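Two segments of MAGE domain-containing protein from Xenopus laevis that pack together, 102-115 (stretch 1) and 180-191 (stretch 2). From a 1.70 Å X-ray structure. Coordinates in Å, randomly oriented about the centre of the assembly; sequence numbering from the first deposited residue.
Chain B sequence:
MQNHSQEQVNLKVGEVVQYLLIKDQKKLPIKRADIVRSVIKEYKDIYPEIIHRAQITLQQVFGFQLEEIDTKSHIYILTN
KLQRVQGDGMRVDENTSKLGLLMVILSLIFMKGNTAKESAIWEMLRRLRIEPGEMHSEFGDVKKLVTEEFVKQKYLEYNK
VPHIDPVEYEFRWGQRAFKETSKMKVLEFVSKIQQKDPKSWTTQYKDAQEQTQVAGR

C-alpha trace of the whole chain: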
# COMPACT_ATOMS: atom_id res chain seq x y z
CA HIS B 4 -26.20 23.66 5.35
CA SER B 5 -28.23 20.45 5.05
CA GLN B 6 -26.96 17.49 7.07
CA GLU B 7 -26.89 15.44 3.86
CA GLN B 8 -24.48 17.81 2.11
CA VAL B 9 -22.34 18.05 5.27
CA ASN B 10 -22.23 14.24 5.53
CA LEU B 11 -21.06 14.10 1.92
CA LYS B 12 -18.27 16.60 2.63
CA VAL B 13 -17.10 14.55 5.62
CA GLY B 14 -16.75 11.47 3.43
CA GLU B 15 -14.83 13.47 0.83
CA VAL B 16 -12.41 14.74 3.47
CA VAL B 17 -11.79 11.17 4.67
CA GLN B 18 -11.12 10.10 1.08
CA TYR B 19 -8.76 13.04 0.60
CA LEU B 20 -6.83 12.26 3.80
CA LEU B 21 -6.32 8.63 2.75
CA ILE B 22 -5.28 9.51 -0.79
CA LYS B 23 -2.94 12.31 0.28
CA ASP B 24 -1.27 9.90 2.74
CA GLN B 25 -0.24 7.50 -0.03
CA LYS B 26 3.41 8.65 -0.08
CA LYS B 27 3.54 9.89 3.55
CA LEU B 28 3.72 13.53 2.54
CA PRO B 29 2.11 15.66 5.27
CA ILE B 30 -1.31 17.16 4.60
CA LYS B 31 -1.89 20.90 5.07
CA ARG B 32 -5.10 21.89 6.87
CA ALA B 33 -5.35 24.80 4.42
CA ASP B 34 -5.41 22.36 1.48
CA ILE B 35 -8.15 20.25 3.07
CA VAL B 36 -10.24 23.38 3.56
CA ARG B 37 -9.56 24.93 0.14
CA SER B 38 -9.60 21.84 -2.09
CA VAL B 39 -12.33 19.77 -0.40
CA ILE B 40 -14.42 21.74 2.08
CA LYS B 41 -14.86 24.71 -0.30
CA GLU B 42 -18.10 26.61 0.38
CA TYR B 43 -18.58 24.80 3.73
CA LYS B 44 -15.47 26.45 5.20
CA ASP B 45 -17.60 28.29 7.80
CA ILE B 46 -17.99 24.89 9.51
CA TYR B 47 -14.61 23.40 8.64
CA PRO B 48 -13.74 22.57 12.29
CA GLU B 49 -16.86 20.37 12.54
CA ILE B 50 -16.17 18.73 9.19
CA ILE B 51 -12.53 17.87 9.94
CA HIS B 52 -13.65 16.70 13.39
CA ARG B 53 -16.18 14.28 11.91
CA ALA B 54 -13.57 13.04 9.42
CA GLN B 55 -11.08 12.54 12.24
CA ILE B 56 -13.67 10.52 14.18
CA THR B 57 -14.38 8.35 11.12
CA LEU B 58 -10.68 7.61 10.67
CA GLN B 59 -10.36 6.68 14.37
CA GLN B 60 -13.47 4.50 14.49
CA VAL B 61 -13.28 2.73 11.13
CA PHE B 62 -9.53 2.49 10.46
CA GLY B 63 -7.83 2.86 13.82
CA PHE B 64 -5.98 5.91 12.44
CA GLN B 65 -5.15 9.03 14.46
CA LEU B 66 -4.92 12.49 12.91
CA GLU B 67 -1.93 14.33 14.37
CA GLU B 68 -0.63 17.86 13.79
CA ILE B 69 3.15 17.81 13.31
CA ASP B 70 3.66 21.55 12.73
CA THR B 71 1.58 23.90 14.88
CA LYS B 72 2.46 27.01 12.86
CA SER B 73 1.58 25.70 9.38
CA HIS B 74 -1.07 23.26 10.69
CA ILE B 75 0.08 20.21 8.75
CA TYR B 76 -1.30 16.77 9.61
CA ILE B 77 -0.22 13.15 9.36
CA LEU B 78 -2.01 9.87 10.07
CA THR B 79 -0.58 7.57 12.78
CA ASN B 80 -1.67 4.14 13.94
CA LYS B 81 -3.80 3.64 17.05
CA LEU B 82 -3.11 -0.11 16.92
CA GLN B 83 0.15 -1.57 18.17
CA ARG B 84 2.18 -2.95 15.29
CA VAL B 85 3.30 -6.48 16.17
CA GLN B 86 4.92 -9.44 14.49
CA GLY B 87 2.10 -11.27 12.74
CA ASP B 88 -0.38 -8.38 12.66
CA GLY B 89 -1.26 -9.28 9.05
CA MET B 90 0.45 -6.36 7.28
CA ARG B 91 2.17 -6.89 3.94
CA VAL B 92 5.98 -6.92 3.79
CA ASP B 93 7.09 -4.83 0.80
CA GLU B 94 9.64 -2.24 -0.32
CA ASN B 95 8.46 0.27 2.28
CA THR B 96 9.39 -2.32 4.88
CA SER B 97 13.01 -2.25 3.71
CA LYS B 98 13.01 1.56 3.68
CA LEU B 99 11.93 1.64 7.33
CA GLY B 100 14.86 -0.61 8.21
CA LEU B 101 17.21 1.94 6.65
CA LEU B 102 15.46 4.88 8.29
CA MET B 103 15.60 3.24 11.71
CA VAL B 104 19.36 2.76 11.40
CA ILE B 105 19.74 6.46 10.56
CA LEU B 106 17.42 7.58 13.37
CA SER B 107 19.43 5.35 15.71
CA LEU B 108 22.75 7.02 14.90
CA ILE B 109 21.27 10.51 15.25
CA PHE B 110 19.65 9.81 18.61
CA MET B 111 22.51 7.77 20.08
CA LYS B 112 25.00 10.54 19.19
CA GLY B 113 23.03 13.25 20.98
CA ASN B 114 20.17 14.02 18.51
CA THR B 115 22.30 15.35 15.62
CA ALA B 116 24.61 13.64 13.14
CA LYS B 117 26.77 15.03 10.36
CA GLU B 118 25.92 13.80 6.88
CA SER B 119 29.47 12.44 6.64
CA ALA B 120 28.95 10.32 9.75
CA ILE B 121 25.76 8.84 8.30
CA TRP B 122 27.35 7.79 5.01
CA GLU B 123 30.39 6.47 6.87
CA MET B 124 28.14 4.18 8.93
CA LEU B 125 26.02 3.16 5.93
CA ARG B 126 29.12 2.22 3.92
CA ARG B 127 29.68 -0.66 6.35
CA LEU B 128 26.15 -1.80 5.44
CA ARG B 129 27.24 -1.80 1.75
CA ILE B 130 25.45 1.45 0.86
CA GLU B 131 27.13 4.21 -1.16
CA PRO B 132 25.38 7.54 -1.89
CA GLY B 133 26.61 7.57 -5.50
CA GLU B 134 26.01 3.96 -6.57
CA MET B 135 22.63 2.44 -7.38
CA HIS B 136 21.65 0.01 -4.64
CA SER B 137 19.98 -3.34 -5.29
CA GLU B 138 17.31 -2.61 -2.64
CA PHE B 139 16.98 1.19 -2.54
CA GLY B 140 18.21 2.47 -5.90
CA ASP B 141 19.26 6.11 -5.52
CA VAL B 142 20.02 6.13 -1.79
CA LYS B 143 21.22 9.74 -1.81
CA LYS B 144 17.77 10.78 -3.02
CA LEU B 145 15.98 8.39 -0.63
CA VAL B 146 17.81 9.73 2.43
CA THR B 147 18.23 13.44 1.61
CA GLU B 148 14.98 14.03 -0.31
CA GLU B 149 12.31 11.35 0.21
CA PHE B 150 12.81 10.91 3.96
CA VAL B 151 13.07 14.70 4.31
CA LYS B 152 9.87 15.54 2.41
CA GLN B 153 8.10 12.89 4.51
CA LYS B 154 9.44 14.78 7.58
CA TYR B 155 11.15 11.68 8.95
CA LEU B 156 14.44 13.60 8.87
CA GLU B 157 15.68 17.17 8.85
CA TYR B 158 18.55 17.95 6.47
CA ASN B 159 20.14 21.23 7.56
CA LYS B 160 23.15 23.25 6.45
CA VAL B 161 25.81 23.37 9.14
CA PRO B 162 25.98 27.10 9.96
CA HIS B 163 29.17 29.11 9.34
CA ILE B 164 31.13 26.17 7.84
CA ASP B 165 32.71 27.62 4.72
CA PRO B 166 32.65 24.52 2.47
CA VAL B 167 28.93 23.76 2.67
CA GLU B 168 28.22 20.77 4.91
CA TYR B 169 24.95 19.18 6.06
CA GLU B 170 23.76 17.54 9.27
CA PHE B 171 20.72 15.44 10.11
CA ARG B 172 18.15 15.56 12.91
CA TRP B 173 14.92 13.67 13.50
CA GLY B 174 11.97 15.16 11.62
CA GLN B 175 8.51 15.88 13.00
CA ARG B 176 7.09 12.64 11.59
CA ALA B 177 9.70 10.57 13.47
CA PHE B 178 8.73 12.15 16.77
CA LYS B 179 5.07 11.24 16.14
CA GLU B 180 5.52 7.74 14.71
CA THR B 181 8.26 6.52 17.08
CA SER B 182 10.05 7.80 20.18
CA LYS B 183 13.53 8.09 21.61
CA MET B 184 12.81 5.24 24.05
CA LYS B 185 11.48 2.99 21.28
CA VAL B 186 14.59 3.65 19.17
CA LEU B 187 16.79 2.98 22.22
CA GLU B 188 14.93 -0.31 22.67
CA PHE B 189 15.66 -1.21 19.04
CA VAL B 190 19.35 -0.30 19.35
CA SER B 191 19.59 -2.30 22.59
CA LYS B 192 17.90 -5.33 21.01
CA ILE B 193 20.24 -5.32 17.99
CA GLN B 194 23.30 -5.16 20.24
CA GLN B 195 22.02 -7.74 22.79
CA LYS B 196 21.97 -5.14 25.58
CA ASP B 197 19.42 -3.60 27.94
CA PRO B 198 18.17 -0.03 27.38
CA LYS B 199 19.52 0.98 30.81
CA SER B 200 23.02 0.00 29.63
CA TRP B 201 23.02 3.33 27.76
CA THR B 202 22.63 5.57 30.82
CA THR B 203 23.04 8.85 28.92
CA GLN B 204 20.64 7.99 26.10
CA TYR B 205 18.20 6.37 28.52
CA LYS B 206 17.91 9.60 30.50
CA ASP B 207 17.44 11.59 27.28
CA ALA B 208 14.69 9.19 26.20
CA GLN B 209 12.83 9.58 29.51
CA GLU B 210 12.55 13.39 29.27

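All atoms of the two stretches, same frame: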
# COMPACT_ATOMS: atom_id res chain seq x y z
N LEU B 102 15.74 3.69 7.50
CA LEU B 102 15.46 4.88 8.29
C LEU B 102 15.75 4.65 9.76
O LEU B 102 16.31 5.53 10.43
CB LEU B 102 14.00 5.31 8.09
CG LEU B 102 13.54 6.43 9.03
CD1 LEU B 102 14.27 7.73 8.71
CD2 LEU B 102 12.04 6.60 8.89
N MET B 103 15.39 3.48 10.28
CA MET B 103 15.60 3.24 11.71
C MET B 103 17.08 3.25 12.06
O MET B 103 17.47 3.73 13.14
CB MET B 103 14.97 1.90 12.10
CG MET B 103 15.28 1.48 13.53
SD MET B 103 14.56 2.58 14.77
CE MET B 103 13.12 1.63 15.28
N VAL B 104 17.92 2.74 11.17
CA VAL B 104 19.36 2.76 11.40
C VAL B 104 19.86 4.20 11.46
O VAL B 104 20.69 4.55 12.31
CB VAL B 104 20.07 1.95 10.31
CG1 VAL B 104 21.57 2.17 10.35
CG2 VAL B 104 19.74 0.47 10.46
N ILE B 105 19.35 5.06 10.58
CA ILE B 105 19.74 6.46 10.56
C ILE B 105 19.22 7.18 11.81
O ILE B 105 19.95 7.94 12.47
CB ILE B 105 19.25 7.14 9.27
CG1 ILE B 105 19.94 6.53 8.05
CG2 ILE B 105 19.49 8.65 9.32
CD1 ILE B 105 19.35 7.00 6.72
N LEU B 106 17.95 6.97 12.15
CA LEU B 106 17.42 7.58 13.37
C LEU B 106 18.22 7.14 14.59
O LEU B 106 18.40 7.91 15.54
CB LEU B 106 15.94 7.20 13.56
CG LEU B 106 14.93 7.76 12.55
CD1 LEU B 106 13.55 7.16 12.80
CD2 LEU B 106 14.85 9.27 12.64
N SER B 107 18.66 5.88 14.59
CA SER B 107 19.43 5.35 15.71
C SER B 107 20.73 6.12 15.89
O SER B 107 21.06 6.55 17.00
CB SER B 107 19.72 3.86 15.51
OG SER B 107 18.53 3.09 15.58
N LEU B 108 21.48 6.31 14.80
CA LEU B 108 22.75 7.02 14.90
C LEU B 108 22.53 8.44 15.41
O LEU B 108 23.23 8.90 16.32
CB LEU B 108 23.46 7.03 13.55
CG LEU B 108 24.82 7.75 13.57
CD1 LEU B 108 25.79 7.01 14.48
CD2 LEU B 108 25.42 7.92 12.17
N ILE B 109 21.54 9.13 14.85
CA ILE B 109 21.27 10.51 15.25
C ILE B 109 20.97 10.58 16.74
O ILE B 109 21.58 11.37 17.47
CB ILE B 109 20.11 11.07 14.41
CG1 ILE B 109 20.49 11.17 12.94
CG2 ILE B 109 19.64 12.41 14.99
CD1 ILE B 109 19.29 11.50 12.05
N PHE B 110 20.03 9.76 17.21
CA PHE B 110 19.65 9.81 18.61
C PHE B 110 20.80 9.39 19.52
O PHE B 110 21.06 10.05 20.53
CB PHE B 110 18.42 8.92 18.82
CG PHE B 110 18.19 8.53 20.26
CD1 PHE B 110 17.86 9.49 21.21
CD2 PHE B 110 18.31 7.20 20.66
CE1 PHE B 110 17.66 9.13 22.54
CE2 PHE B 110 18.11 6.84 21.99
CZ PHE B 110 17.78 7.81 22.93
N MET B 111 21.49 8.30 19.18
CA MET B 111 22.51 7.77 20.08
C MET B 111 23.70 8.70 20.21
O MET B 111 24.40 8.67 21.23
CB MET B 111 22.95 6.38 19.62
CG MET B 111 21.86 5.28 19.72
SD MET B 111 21.19 5.04 21.39
CE MET B 111 22.52 4.10 22.16
N LYS B 112 23.93 9.54 19.20
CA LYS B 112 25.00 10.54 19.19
C LYS B 112 24.53 11.91 19.64
O LYS B 112 25.16 12.91 19.29
CB LYS B 112 25.61 10.64 17.79
CG LYS B 112 26.42 9.44 17.38
CD LYS B 112 27.59 9.25 18.32
CE LYS B 112 28.62 8.29 17.76
NZ LYS B 112 29.80 8.19 18.66
N GLY B 113 23.44 11.99 20.40
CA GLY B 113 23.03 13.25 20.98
C GLY B 113 22.07 14.08 20.15
O GLY B 113 22.03 15.30 20.31
N ASN B 114 21.30 13.45 19.25
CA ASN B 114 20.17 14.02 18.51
C ASN B 114 20.59 14.86 17.31
O ASN B 114 19.75 15.57 16.74
CB ASN B 114 19.23 14.80 19.43
CG ASN B 114 18.66 13.93 20.53
OD1 ASN B 114 18.03 12.90 20.26
ND2 ASN B 114 18.92 14.29 21.78
N THR B 115 21.84 14.78 16.89
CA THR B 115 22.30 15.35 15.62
C THR B 115 23.42 14.47 15.10
O THR B 115 24.17 13.87 15.88
CB THR B 115 22.78 16.80 15.76
OG1 THR B 115 21.77 17.60 16.37
CG2 THR B 115 23.07 17.40 14.40
N GLU B 180 5.69 9.15 15.01
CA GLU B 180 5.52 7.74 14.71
C GLU B 180 6.36 6.83 15.60
O GLU B 180 5.98 5.67 15.80
CB GLU B 180 5.83 7.46 13.24
CG GLU B 180 4.77 8.02 12.28
CD GLU B 180 4.95 7.56 10.85
OE1 GLU B 180 5.90 6.80 10.55
OE2 GLU B 180 4.11 7.96 10.01
N THR B 181 7.47 7.32 16.14
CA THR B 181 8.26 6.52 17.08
C THR B 181 8.64 7.43 18.25
O THR B 181 8.03 8.47 18.48
CB THR B 181 9.44 5.84 16.35
OG1 THR B 181 10.04 4.85 17.20
CG2 THR B 181 10.51 6.84 15.91
N SER B 182 9.63 7.02 19.03
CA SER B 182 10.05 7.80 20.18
C SER B 182 11.51 7.50 20.45
O SER B 182 12.06 6.50 19.99
CB SER B 182 9.22 7.48 21.42
OG SER B 182 9.58 6.21 21.97
N LYS B 183 12.15 8.37 21.24
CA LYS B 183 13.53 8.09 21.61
C LYS B 183 13.65 6.77 22.36
O LYS B 183 14.58 6.00 22.11
CB LYS B 183 14.08 9.24 22.46
CG LYS B 183 14.34 10.52 21.67
CD LYS B 183 14.86 11.60 22.61
CE LYS B 183 15.23 12.87 21.86
NZ LYS B 183 15.69 13.94 22.82
N MET B 184 12.71 6.48 23.27
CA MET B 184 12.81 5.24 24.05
C MET B 184 12.60 4.02 23.16
O MET B 184 13.30 3.01 23.31
CB MET B 184 11.81 5.25 25.21
CG MET B 184 11.96 4.07 26.16
SD MET B 184 13.59 4.06 26.95
CE MET B 184 13.37 5.34 28.19
N LYS B 185 11.66 4.10 22.21
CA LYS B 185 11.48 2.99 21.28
C LYS B 185 12.74 2.75 20.45
O LYS B 185 13.13 1.61 20.22
CB LYS B 185 10.28 3.25 20.37
CG LYS B 185 8.93 3.17 21.05
CD LYS B 185 8.56 1.73 21.39
CE LYS B 185 7.08 1.63 21.78
NZ LYS B 185 6.72 0.30 22.35
N VAL B 186 13.38 3.83 19.97
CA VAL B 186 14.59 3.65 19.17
C VAL B 186 15.71 3.08 20.04
O VAL B 186 16.48 2.21 19.61
CB VAL B 186 14.99 4.97 18.50
CG1 VAL B 186 16.36 4.84 17.84
CG2 VAL B 186 13.94 5.37 17.45
N LEU B 187 15.81 3.55 21.29
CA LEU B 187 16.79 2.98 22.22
C LEU B 187 16.54 1.50 22.44
O LEU B 187 17.48 0.71 22.56
CB LEU B 187 16.74 3.74 23.54
CG LEU B 187 17.70 3.20 24.61
CD1 LEU B 187 19.14 3.22 24.08
CD2 LEU B 187 17.59 4.05 25.88
N GLU B 188 15.26 1.10 22.50
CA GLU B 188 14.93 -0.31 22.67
C GLU B 188 15.34 -1.12 21.45
O GLU B 188 15.80 -2.26 21.59
CB GLU B 188 13.44 -0.46 22.96
CG GLU B 188 13.09 -0.01 24.37
CD GLU B 188 11.59 0.06 24.65
OE1 GLU B 188 10.77 -0.25 23.76
OE2 GLU B 188 11.25 0.43 25.79
N PHE B 189 15.19 -0.55 20.25
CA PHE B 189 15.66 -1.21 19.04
C PHE B 189 17.17 -1.36 19.05
O PHE B 189 17.70 -2.44 18.80
CB PHE B 189 15.20 -0.42 17.82
CG PHE B 189 15.81 -0.89 16.53
CD1 PHE B 189 15.22 -1.92 15.81
CD2 PHE B 189 16.97 -0.30 16.04
CE1 PHE B 189 15.78 -2.35 14.62
CE2 PHE B 189 17.54 -0.73 14.86
CZ PHE B 189 16.94 -1.76 14.14
N VAL B 190 17.88 -0.26 19.32
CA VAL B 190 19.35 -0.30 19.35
C VAL B 190 19.83 -1.34 20.36
O VAL B 190 20.70 -2.17 20.06
CB VAL B 190 19.90 1.10 19.66
CG1 VAL B 190 21.41 1.05 19.85
CG2 VAL B 190 19.53 2.05 18.53
N SER B 191 19.22 -1.33 21.55
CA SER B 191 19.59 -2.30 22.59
C SER B 191 19.35 -3.73 22.13
O SER B 191 20.19 -4.60 22.35
CB SER B 191 18.80 -2.01 23.87
OG SER B 191 19.04 -0.70 24.31

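The contact is a crossing of two helices, 102-111 and 183-191, whose axes approach to 9.8 Å with 105° between their N-to-C directions. At so steep an angle the helices meet over a short patch, and the backbones come nearest at Ser-107 and Val-186, with CA atoms 6.2 Å apart. The two stretches bury 623 Å² in total, and no hydrogen bond crosses between them, so their association rests on the fit of side chains.

The central bump is Val-186. Its CA-to-CB bond points toward the first helix, and its side chain enters a hollow framed by Met-103, Leu-106, Ser-107 and Phe-110. The distances locate it: Val-186 CG1 lies 3.6 Å from Ser-107 OG and 4.2 Å from Phe-110 CD2. A short, branched valine fits this hollow: Val-186 CG1 and Val-186 CG2 both lie near Met-103 SD, at 4.2 and 3.9 Å. Ser-107 suits the closest point of the backbones because it is small, and its hydroxyl is not left unpaired when buried: Ser-107 OG donates to Met-103 O at 2.7 Å, one turn back. The same oxygen packs against Val-190, with Ser-107 OG 3.3 Å from Val-190 CG2.

On one flank, Met-103 lies over a face of the Phe-189 ring. Met-103 CG is 3.5 Å from the centroid of the Phe-189 ring and 16° off its normal, a CH-pi contact; Met-103 SD stands 4.3 Å from that centroid at 27°, a sulfur-aromatic one. The flat ring thus receives the flexible thioether chain broadside.

Phe-110 is the bump offered in return, with 89 Å² covered by the second stretch. Its t rotamer (chi1 161°) lays the ring along the first turn of the second helix, where Phe-110 CE1 reaches Lys-183 CB at 3.6 Å and Phe-110 CE2 reaches Leu-187 CB at 3.7 Å. Lys-183 CA sits over one ring face. Met-111 leaves its backbone sideways, but its end turns nearer: Met-111 SD is 3.8 Å from Leu-187 CD1, and Met-111 CE is 4.0 Å from Val-190 CG1.

Lys-183 extends from an m chi1 through three t torsions, carrying its aliphatic chain past Phe-110 to Asn-114, where Asn-114 OD1 lies 3.2 Å from Lys-183 CE. Lys-183 NZ and Asn-114 ND2, 3.4 Å apart, are both donors and find partners elsewhere in the structure. Just before Lys-183, Ser-182 caps the helix, its OG accepting from Lys-185 N at 3.0 Å.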